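Local atomic coordinates of phosphoribosylaminoimidazole carboxylase, ATPase subunit (Thermus thermophilus, PDB entry 3AW8), a protein that probably catalyses the ATP-dependent carboxylation of 5-aminoimidazole ribonucleotide with bicarbonate to N5-carboxyaminoimidazole ribonucleotide in purine biosynthesis. Residues Glu66-Pro71 with Glu258-Val263; Asp238-Leu243 with Arg284-Leu289. All blocks are in the same frame, centred on the assembly; numbering follows the deposited sequence.

Contact 1 of 2, residues Glu66-Pro71 with Glu258-Val263. With AMP (adenosine monophosphate), chain C.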
ATOM      1  N   GLU A  66     -16.399   8.037  -6.303  1.00 44.95           N
ATOM      2  CA  GLU A  66     -15.215   7.929  -7.160  1.00 45.99           C
ATOM      3  C   GLU A  66     -15.578   7.999  -8.633  1.00 46.83           C
ATOM      4  O   GLU A  66     -14.753   8.343  -9.466  1.00 48.28           O
ATOM      5  CB  GLU A  66     -14.454   6.626  -6.877  1.00 43.75           C
ATOM      6  CG  GLU A  66     -15.266   5.341  -7.100  1.00 45.36           C
ATOM      7  CD  GLU A  66     -14.906   4.606  -8.392  1.00 44.81           C
ATOM      8  OE1 GLU A  66     -15.729   4.582  -9.330  1.00 39.93           O
ATOM      9  OE2 GLU A  66     -13.788   4.045  -8.462  1.00 46.54           O
ATOM     10  N   PHE A  67     -16.819   7.661  -8.944  1.00 49.60           N
ATOM     11  CA  PHE A  67     -17.327   7.693 -10.310  1.00 53.88           C
ATOM     12  C   PHE A  67     -17.722   9.149 -10.578  1.00 57.10           C
ATOM     13  O   PHE A  67     -18.735   9.616 -10.066  1.00 58.83           O
ATOM     14  CB  PHE A  67     -18.537   6.768 -10.380  1.00 55.40           C
ATOM     15  CG  PHE A  67     -19.259   6.787 -11.687  1.00 58.99           C
ATOM     16  CD1 PHE A  67     -20.568   6.330 -11.762  1.00 58.29           C
ATOM     17  CD2 PHE A  67     -18.639   7.239 -12.847  1.00 63.02           C
ATOM     18  CE1 PHE A  67     -21.256   6.319 -12.966  1.00 59.83           C
ATOM     19  CE2 PHE A  67     -19.324   7.231 -14.067  1.00 63.77           C
ATOM     20  CZ  PHE A  67     -20.635   6.769 -14.120  1.00 60.90           C
ATOM     21  N   GLU A  68     -16.934   9.864 -11.382  1.00 61.47           N
ATOM     22  CA  GLU A  68     -17.193  11.289 -11.653  1.00 64.52           C
ATOM     23  C   GLU A  68     -18.527  11.659 -12.308  1.00 63.68           C
ATOM     24  O   GLU A  68     -18.992  12.797 -12.174  1.00 62.13           O
ATOM     25  CB  GLU A  68     -16.060  11.898 -12.493  1.00 67.68           C
ATOM     26  CG  GLU A  68     -15.938  13.421 -12.318  1.00 73.04           C
ATOM     27  CD  GLU A  68     -15.015  14.076 -13.339  1.00 76.55           C
ATOM     28  OE1 GLU A  68     -14.037  13.421 -13.767  1.00 77.35           O
ATOM     29  OE2 GLU A  68     -15.262  15.252 -13.704  1.00 78.02           O
ATOM     30  N   ASN A  69     -19.130  10.720 -13.032  1.00 61.85           N
ATOM     31  CA  ASN A  69     -20.400  11.001 -13.675  1.00 60.27           C
ATOM     32  C   ASN A  69     -21.576  10.425 -12.912  1.00 58.72           C
ATOM     33  O   ASN A  69     -22.671  10.284 -13.458  1.00 59.36           O
ATOM     34  CB  ASN A  69     -20.411  10.480 -15.106  1.00 61.92           C
ATOM     35  CG  ASN A  69     -19.852  11.484 -16.081  1.00 64.58           C
ATOM     36  OD1 ASN A  69     -19.798  12.680 -15.785  1.00 66.53           O
ATOM     37  ND2 ASN A  69     -19.445  11.014 -17.256  1.00 64.69           N
ATOM     38  N   VAL A  70     -21.350  10.088 -11.647  1.00 54.54           N
ATOM     39  CA  VAL A  70     -22.420   9.553 -10.829  1.00 51.17           C
ATOM     40  C   VAL A  70     -23.556  10.575 -10.824  1.00 49.06           C
ATOM     41  O   VAL A  70     -23.310  11.783 -10.753  1.00 46.94           O
ATOM     42  CB  VAL A  70     -21.952   9.317  -9.381  1.00 50.64           C
ATOM     43  CG1 VAL A  70     -21.632  10.650  -8.701  1.00 47.37           C
ATOM     44  CG2 VAL A  70     -23.017   8.553  -8.619  1.00 49.73           C
ATOM     45  N   PRO A  71     -24.814  10.102 -10.924  1.00 47.85           N
ATOM     46  CA  PRO A  71     -25.989  10.981 -10.927  1.00 45.64           C
ATOM     47  C   PRO A  71     -26.009  11.812  -9.658  1.00 44.50           C
ATOM     48  O   PRO A  71     -26.055  11.260  -8.567  1.00 46.15           O
ATOM     49  CB  PRO A  71     -27.152   9.995 -10.972  1.00 44.52           C
ATOM     50  CG  PRO A  71     -26.588   8.850 -11.743  1.00 44.47           C
ATOM     51  CD  PRO A  71     -25.218   8.697 -11.124  1.00 46.33           C
ATOM     52  N   GLU A 258     -10.138  21.645 -16.474  1.00 56.00           N
ATOM     53  CA  GLU A 258     -11.125  20.747 -15.863  1.00 55.57           C
ATOM     54  C   GLU A 258     -10.921  20.544 -14.370  1.00 53.94           C
ATOM     55  O   GLU A 258      -9.812  20.683 -13.854  1.00 52.36           O
ATOM     56  CB  GLU A 258     -11.071  19.357 -16.500  1.00 58.14           C
ATOM     57  CG  GLU A 258     -11.823  19.190 -17.792  1.00 64.91           C
ATOM     58  CD  GLU A 258     -11.815  17.748 -18.274  1.00 68.68           C
ATOM     59  OE1 GLU A 258     -10.717  17.216 -18.560  1.00 69.36           O
ATOM     60  OE2 GLU A 258     -12.908  17.146 -18.363  1.00 71.27           O
ATOM     61  N   MET A 259     -12.005  20.195 -13.685  1.00 52.49           N
ATOM     62  CA  MET A 259     -11.943  19.908 -12.261  1.00 51.42           C
ATOM     63  C   MET A 259     -12.667  18.583 -12.035  1.00 48.87           C
ATOM     64  O   MET A 259     -13.651  18.277 -12.707  1.00 48.81           O
ATOM     65  CB  MET A 259     -12.586  21.033 -11.436  1.00 53.93           C
ATOM     66  CG  MET A 259     -14.103  21.059 -11.412  1.00 59.13           C
ATOM     67  SD  MET A 259     -14.745  20.844  -9.722  1.00 65.71           S
ATOM     68  CE  MET A 259     -14.698  22.513  -9.110  1.00 64.96           C
ATOM     69  N   ALA A 260     -12.148  17.778 -11.116  1.00 46.32           N
ATOM     70  CA  ALA A 260     -12.750  16.487 -10.791  1.00 43.11           C
ATOM     71  C   ALA A 260     -12.863  16.438  -9.271  1.00 40.85           C
ATOM     72  O   ALA A 260     -11.863  16.553  -8.565  1.00 39.09           O
ATOM     73  CB  ALA A 260     -11.869  15.346 -11.302  1.00 40.98           C
ATOM     74  N   PRO A 261     -14.085  16.276  -8.745  1.00 39.31           N
ATOM     75  CA  PRO A 261     -14.272  16.226  -7.292  1.00 38.68           C
ATOM     76  C   PRO A 261     -13.884  14.871  -6.717  1.00 37.57           C
ATOM     77  O   PRO A 261     -14.724  14.187  -6.125  1.00 39.02           O
ATOM     78  CB  PRO A 261     -15.759  16.516  -7.140  1.00 37.46           C
ATOM     79  CG  PRO A 261     -16.336  15.802  -8.322  1.00 37.80           C
ATOM     80  CD  PRO A 261     -15.377  16.154  -9.446  1.00 38.64           C
ATOM     81  N   ARG A 262     -12.612  14.499  -6.864  1.00 33.24           N
ATOM     82  CA  ARG A 262     -12.163  13.199  -6.391  1.00 32.60           C
ATOM     83  C   ARG A 262     -10.690  12.927  -6.688  1.00 34.21           C
ATOM     84  O   ARG A 262     -10.012  13.710  -7.365  1.00 34.37           O
ATOM     85  CB  ARG A 262     -12.969  12.117  -7.095  1.00 32.46           C
ATOM     86  CG  ARG A 262     -12.896  12.269  -8.618  1.00 32.57           C
ATOM     87  CD  ARG A 262     -13.506  11.094  -9.346  1.00 34.84           C
ATOM     88  NE  ARG A 262     -13.488  11.280 -10.797  1.00 39.23           N
ATOM     89  CZ  ARG A 262     -12.388  11.296 -11.556  1.00 41.53           C
ATOM     90  NH1 ARG A 262     -11.180  11.141 -11.021  1.00 40.57           N
ATOM     91  NH2 ARG A 262     -12.500  11.452 -12.865  1.00 40.21           N
ATOM     92  N   VAL A 263     -10.209  11.799  -6.179  1.00 32.30           N
ATOM     93  CA  VAL A 263      -8.853  11.389  -6.440  1.00 31.03           C
ATOM     94  C   VAL A 263      -8.813  11.321  -7.955  1.00 33.61           C
ATOM     95  O   VAL A 263      -9.827  11.042  -8.599  1.00 30.95           O
ATOM     96  CB  VAL A 263      -8.556  10.026  -5.828  1.00 31.67           C
ATOM     97  CG1 VAL A 263      -8.362  10.186  -4.328  1.00 29.93           C
ATOM     98  CG2 VAL A 263      -9.696   9.047  -6.141  1.00 29.43           C
TER
HETATM   99  P   AMP C 370     -11.447  16.615 -22.183  1.00132.20           P
HETATM  100  O1P AMP C 370     -11.060  15.869 -20.956  1.00131.72           O
HETATM  101  O2P AMP C 370     -11.329  18.204 -21.908  1.00131.72           O
HETATM  102  O3P AMP C 370     -12.964  16.245 -22.578  1.00131.30           O
HETATM  103  O5' AMP C 370     -10.470  16.197 -23.414  1.00130.07           O
HETATM  104  C5' AMP C 370      -9.120  16.568 -23.076  1.00126.64           C
HETATM  105  C4' AMP C 370      -8.222  16.448 -24.323  1.00123.96           C
HETATM  106  O4' AMP C 370      -8.610  17.411 -25.357  1.00121.96           O
HETATM  107  C3' AMP C 370      -6.744  16.717 -23.986  1.00122.57           C
HETATM  108  O3' AMP C 370      -5.898  15.782 -24.668  1.00122.87           O
HETATM  109  C2' AMP C 370      -6.495  18.166 -24.426  1.00120.93           C
HETATM  110  O2' AMP C 370      -5.173  18.325 -24.960  1.00120.03           O
HETATM  111  C1' AMP C 370      -7.592  18.461 -25.474  1.00119.12           C
HETATM  112  N9  AMP C 370      -8.194  19.798 -25.241  1.00115.57           N
HETATM  113  C8  AMP C 370      -9.285  20.081 -24.458  1.00114.82           C
HETATM  114  N7  AMP C 370      -9.543  21.357 -24.478  1.00113.54           N
HETATM  115  C5  AMP C 370      -8.647  21.982 -25.267  1.00112.76           C
HETATM  116  C6  AMP C 370      -8.425  23.328 -25.665  1.00112.06           C
HETATM  117  N6  AMP C 370      -9.250  24.342 -25.210  1.00111.44           N
HETATM  118  N1  AMP C 370      -7.392  23.600 -26.497  1.00111.57           N
HETATM  119  C2  AMP C 370      -6.582  22.633 -26.950  1.00111.66           C
HETATM  120  N3  AMP C 370      -6.758  21.355 -26.599  1.00112.13           N
HETATM  121  C4  AMP C 370      -7.761  20.988 -25.772  1.00113.44           C
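Glu68 and Arg262 form a salt bridge through a single oxygen and a strongly bent bond: Glu68 OE1 lies 2.7 Å from Arg262 NH2, but the N-H...O angle is 118°, which makes the hydrogen bond weak. The carboxylate and guanidinium planes are 61° apart and the two side chains cross at about a right angle, so the pairing is not the flat, two-pronged kind. Glu68 CG is anti to the backbone N (chi1 -156°), and the extended chain beyond it carries the acid past Pro261 to Arg262 and Ala260, with Glu68 CG 4.0 Å from Pro261 CD. On the other side, Arg262 NH1 donates to Val263 O (2.8 Å) almost in the guanidinium plane, which helps fix the rotation of the group. Ala260 CB sits 4.1 Å above that plane, over its centre. Both partners sit at backbone bends: Glu68 within a type I turn from Phe67 to Val70, Arg262 closing an inverse gamma turn centred on Pro261. The carboxylate of Glu66 turns away to Gly11 N. Strand 253-260 ends here, with Glu258 OE1 2.8 Å from AMP O1P, an arrangement that belongs to the ATP-grasp phosphate site, backed by a loop of the Rossmann-like preATP-grasp domain.

Contact 2 of 2, residues Asp238-Leu243 with Arg284-Leu289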
ATOM      1  N   ASP A 238     -16.660  24.668   0.007  1.00 58.26           N
ATOM      2  CA  ASP A 238     -16.669  23.990   1.303  1.00 59.90           C
ATOM      3  C   ASP A 238     -16.261  22.550   1.023  1.00 58.05           C
ATOM      4  O   ASP A 238     -16.842  21.594   1.539  1.00 56.75           O
ATOM      5  CB  ASP A 238     -18.063  24.024   1.926  1.00 64.61           C
ATOM      6  CG  ASP A 238     -18.191  25.093   2.987  1.00 70.36           C
ATOM      7  OD1 ASP A 238     -18.137  26.301   2.646  1.00 73.02           O
ATOM      8  OD2 ASP A 238     -18.332  24.718   4.170  1.00 73.97           O
ATOM      9  N   TYR A 239     -15.244  22.427   0.181  1.00 56.61           N
ATOM     10  CA  TYR A 239     -14.728  21.146  -0.249  1.00 54.47           C
ATOM     11  C   TYR A 239     -14.102  20.348   0.880  1.00 53.85           C
ATOM     12  O   TYR A 239     -13.403  20.889   1.736  1.00 54.43           O
ATOM     13  CB  TYR A 239     -13.686  21.350  -1.354  1.00 52.11           C
ATOM     14  CG  TYR A 239     -13.534  20.152  -2.264  1.00 50.93           C
ATOM     15  CD1 TYR A 239     -14.360  19.990  -3.372  1.00 50.16           C
ATOM     16  CD2 TYR A 239     -12.591  19.161  -1.994  1.00 49.76           C
ATOM     17  CE1 TYR A 239     -14.252  18.875  -4.191  1.00 50.44           C
ATOM     18  CE2 TYR A 239     -12.477  18.036  -2.808  1.00 48.67           C
ATOM     19  CZ  TYR A 239     -13.308  17.903  -3.904  1.00 48.67           C
ATOM     20  OH  TYR A 239     -13.185  16.818  -4.730  1.00 44.98           O
ATOM     21  N   VAL A 240     -14.372  19.050   0.869  1.00 52.08           N
ATOM     22  CA  VAL A 240     -13.811  18.138   1.849  1.00 51.22           C
ATOM     23  C   VAL A 240     -13.364  16.923   1.062  1.00 50.11           C
ATOM     24  O   VAL A 240     -14.167  16.276   0.383  1.00 49.67           O
ATOM     25  CB  VAL A 240     -14.838  17.703   2.898  1.00 51.24           C
ATOM     26  CG1 VAL A 240     -14.171  16.795   3.915  1.00 49.98           C
ATOM     27  CG2 VAL A 240     -15.434  18.931   3.575  1.00 51.38           C
ATOM     28  N   GLY A 241     -12.073  16.637   1.142  1.00 48.81           N
ATOM     29  CA  GLY A 241     -11.524  15.509   0.419  1.00 46.89           C
ATOM     30  C   GLY A 241     -10.482  15.976  -0.570  1.00 45.19           C
ATOM     31  O   GLY A 241      -9.877  17.040  -0.404  1.00 45.10           O
ATOM     32  N   VAL A 242     -10.262  15.178  -1.604  1.00 43.39           N
ATOM     33  CA  VAL A 242      -9.284  15.530  -2.613  1.00 42.19           C
ATOM     34  C   VAL A 242      -9.949  16.116  -3.846  1.00 43.50           C
ATOM     35  O   VAL A 242     -10.950  15.602  -4.342  1.00 43.79           O
ATOM     36  CB  VAL A 242      -8.427  14.314  -2.989  1.00 40.87           C
ATOM     37  CG1 VAL A 242      -7.619  14.594  -4.260  1.00 39.11           C
ATOM     38  CG2 VAL A 242      -7.500  13.989  -1.825  1.00 37.43           C
ATOM     39  N   LEU A 243      -9.375  17.209  -4.326  1.00 44.76           N
ATOM     40  CA  LEU A 243      -9.881  17.918  -5.489  1.00 44.79           C
ATOM     41  C   LEU A 243      -8.763  17.947  -6.537  1.00 45.41           C
ATOM     42  O   LEU A 243      -7.610  18.214  -6.210  1.00 46.80           O
ATOM     43  CB  LEU A 243     -10.290  19.328  -5.040  1.00 44.37           C
ATOM     44  CG  LEU A 243     -10.952  20.360  -5.948  1.00 44.43           C
ATOM     45  CD1 LEU A 243      -9.893  21.237  -6.552  1.00 46.79           C
ATOM     46  CD2 LEU A 243     -11.794  19.676  -7.002  1.00 44.01           C
ATOM     47  N   ARG A 284      -8.398  10.594   4.952  1.00 38.96           N
ATOM     48  CA  ARG A 284      -8.122  11.360   6.159  1.00 40.85           C
ATOM     49  C   ARG A 284      -8.983  12.620   6.180  1.00 40.97           C
ATOM     50  O   ARG A 284      -9.558  12.975   7.215  1.00 38.34           O
ATOM     51  CB  ARG A 284      -6.623  11.696   6.242  1.00 42.05           C
ATOM     52  CG  ARG A 284      -5.787  10.462   6.569  1.00 44.36           C
ATOM     53  CD  ARG A 284      -4.306  10.585   6.224  1.00 46.12           C
ATOM     54  NE  ARG A 284      -3.543  11.295   7.245  1.00 49.06           N
ATOM     55  CZ  ARG A 284      -2.240  11.135   7.461  1.00 48.92           C
ATOM     56  NH1 ARG A 284      -1.528  10.282   6.735  1.00 47.73           N
ATOM     57  NH2 ARG A 284      -1.642  11.845   8.403  1.00 51.70           N
ATOM     58  N   ALA A 285      -9.096  13.269   5.025  1.00 40.53           N
ATOM     59  CA  ALA A 285      -9.901  14.473   4.904  1.00 40.99           C
ATOM     60  C   ALA A 285     -11.356  14.234   5.288  1.00 43.37           C
ATOM     61  O   ALA A 285     -11.844  14.810   6.257  1.00 45.37           O
ATOM     62  CB  ALA A 285      -9.832  15.009   3.492  1.00 40.35           C
ATOM     63  N   VAL A 286     -12.051  13.380   4.543  1.00 43.87           N
ATOM     64  CA  VAL A 286     -13.463  13.129   4.816  1.00 43.66           C
ATOM     65  C   VAL A 286     -13.718  12.547   6.196  1.00 45.24           C
ATOM     66  O   VAL A 286     -14.858  12.526   6.669  1.00 46.01           O
ATOM     67  CB  VAL A 286     -14.093  12.176   3.763  1.00 43.68           C
ATOM     68  CG1 VAL A 286     -13.810  12.690   2.358  1.00 41.37           C
ATOM     69  CG2 VAL A 286     -13.572  10.754   3.951  1.00 42.84           C
ATOM     70  N   LEU A 287     -12.660  12.078   6.847  1.00 45.29           N
ATOM     71  CA  LEU A 287     -12.804  11.471   8.167  1.00 46.26           C
ATOM     72  C   LEU A 287     -12.554  12.469   9.290  1.00 47.45           C
ATOM     73  O   LEU A 287     -12.886  12.209  10.442  1.00 48.31           O
ATOM     74  CB  LEU A 287     -11.852  10.272   8.292  1.00 44.43           C
ATOM     75  CG  LEU A 287     -12.450   8.906   8.661  1.00 43.01           C
ATOM     76  CD1 LEU A 287     -13.862   8.775   8.139  1.00 38.90           C
ATOM     77  CD2 LEU A 287     -11.560   7.806   8.098  1.00 41.33           C
ATOM     78  N   GLY A 288     -11.983  13.618   8.946  1.00 48.77           N
ATOM     79  CA  GLY A 288     -11.708  14.632   9.946  1.00 48.78           C
ATOM     80  C   GLY A 288     -10.398  14.382  10.661  1.00 49.73           C
ATOM     81  O   GLY A 288     -10.166  14.900  11.748  1.00 51.77           O
ATOM     82  N   LEU A 289      -9.538  13.572  10.060  1.00 50.16           N
ATOM     83  CA  LEU A 289      -8.244  13.277  10.654  1.00 49.08           C
ATOM     84  C   LEU A 289      -7.210  14.235  10.088  1.00 49.19           C
ATOM     85  O   LEU A 289      -7.419  14.836   9.036  1.00 48.32           O
ATOM     86  CB  LEU A 289      -7.829  11.844  10.331  1.00 47.94           C
ATOM     87  CG  LEU A 289      -8.695  10.739  10.925  1.00 48.88           C
ATOM     88  CD1 LEU A 289      -8.407   9.424  10.218  1.00 49.21           C
ATOM     89  CD2 LEU A 289      -8.421  10.623  12.411  1.00 46.70           C
TER
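Ala285 and Gly241 bring helix and strand together almost backbone to backbone: their CA atoms are 4.9 Å apart, and Ala285 CB lies 3.5 Å from Gly241 CA. The methyl points toward the strand segment and also reaches Gly241 N, at 3.6 Å, so one small group rests on the bare main chain. Gly241 has positive phi, 119°; at its backbone angles a CB would press on the carbonyl O of Val240 and come 3.6 Å from Val286 CG1.

Two valines extend the contact to one side of this point. Val240 has CG1 anti to its backbone N (chi1 -178°), and this is the branch that meets the helix, at 3.8 Å from Val286 CA and 3.9 Å from Ala285 O. It therefore packs against the helix backbone as much as against a side chain. Val286 answers with its own CG1, which is anti to the carbonyl carbon, beside the backbone N (chi1 -52°). That methyl lies 4.1 Å from Gly241 CA, and the CG1 methyls of Val240 and Val286 lie alongside each other, 4.4 Å apart. Tyr85 touches both valines, and Leu62 of strand 62-65 packs on Val286.

The helix stops just beyond the contact. Gly288 has positive phi, and the bonds Gly288 N to Ala285 O and Leu289 N to Arg284 O define a Schellman motif. Leu289 and Arg284 pack on Leu316 of the second subunit.

No hydrogen bond or salt bridge joins the two segments. Polar groups beside the interface turn to other partners: Val242 N bonds His282 ND1 one turn earlier in the helix, and the main chains of Gly241 and Ala285 pair with Arg187 and Arg189. The chemistry across the contact is thus apolar, implying cohesion that comes from burial and the fit of methyl groups against backbone.

How the contacts relate
The centres of contacts 1 and 2 lie about 15 Å apart, and their segments alternate along the chain: 66-71, 238-243, 258-263, 284-289. Strands 241-250 and 253-260 follow one another and run as antiparallel neighbours at one side of the eight-stranded sheet, so each contact uses one of the pair. Direct touches confirm the adjacency: Ala260 O is 3.5 Å from Leu243 CD2, and Arg262 O is 4.0 Å from Val242 CG1. Helix 278-287 spans both, since Val263 packs on its residues Gln278, Phe279 and His282. The preATP-grasp domain also reaches both, through loop 66-71 and strand 62-65, so this sheet edge joins it to the AMP-binding ATP-grasp region.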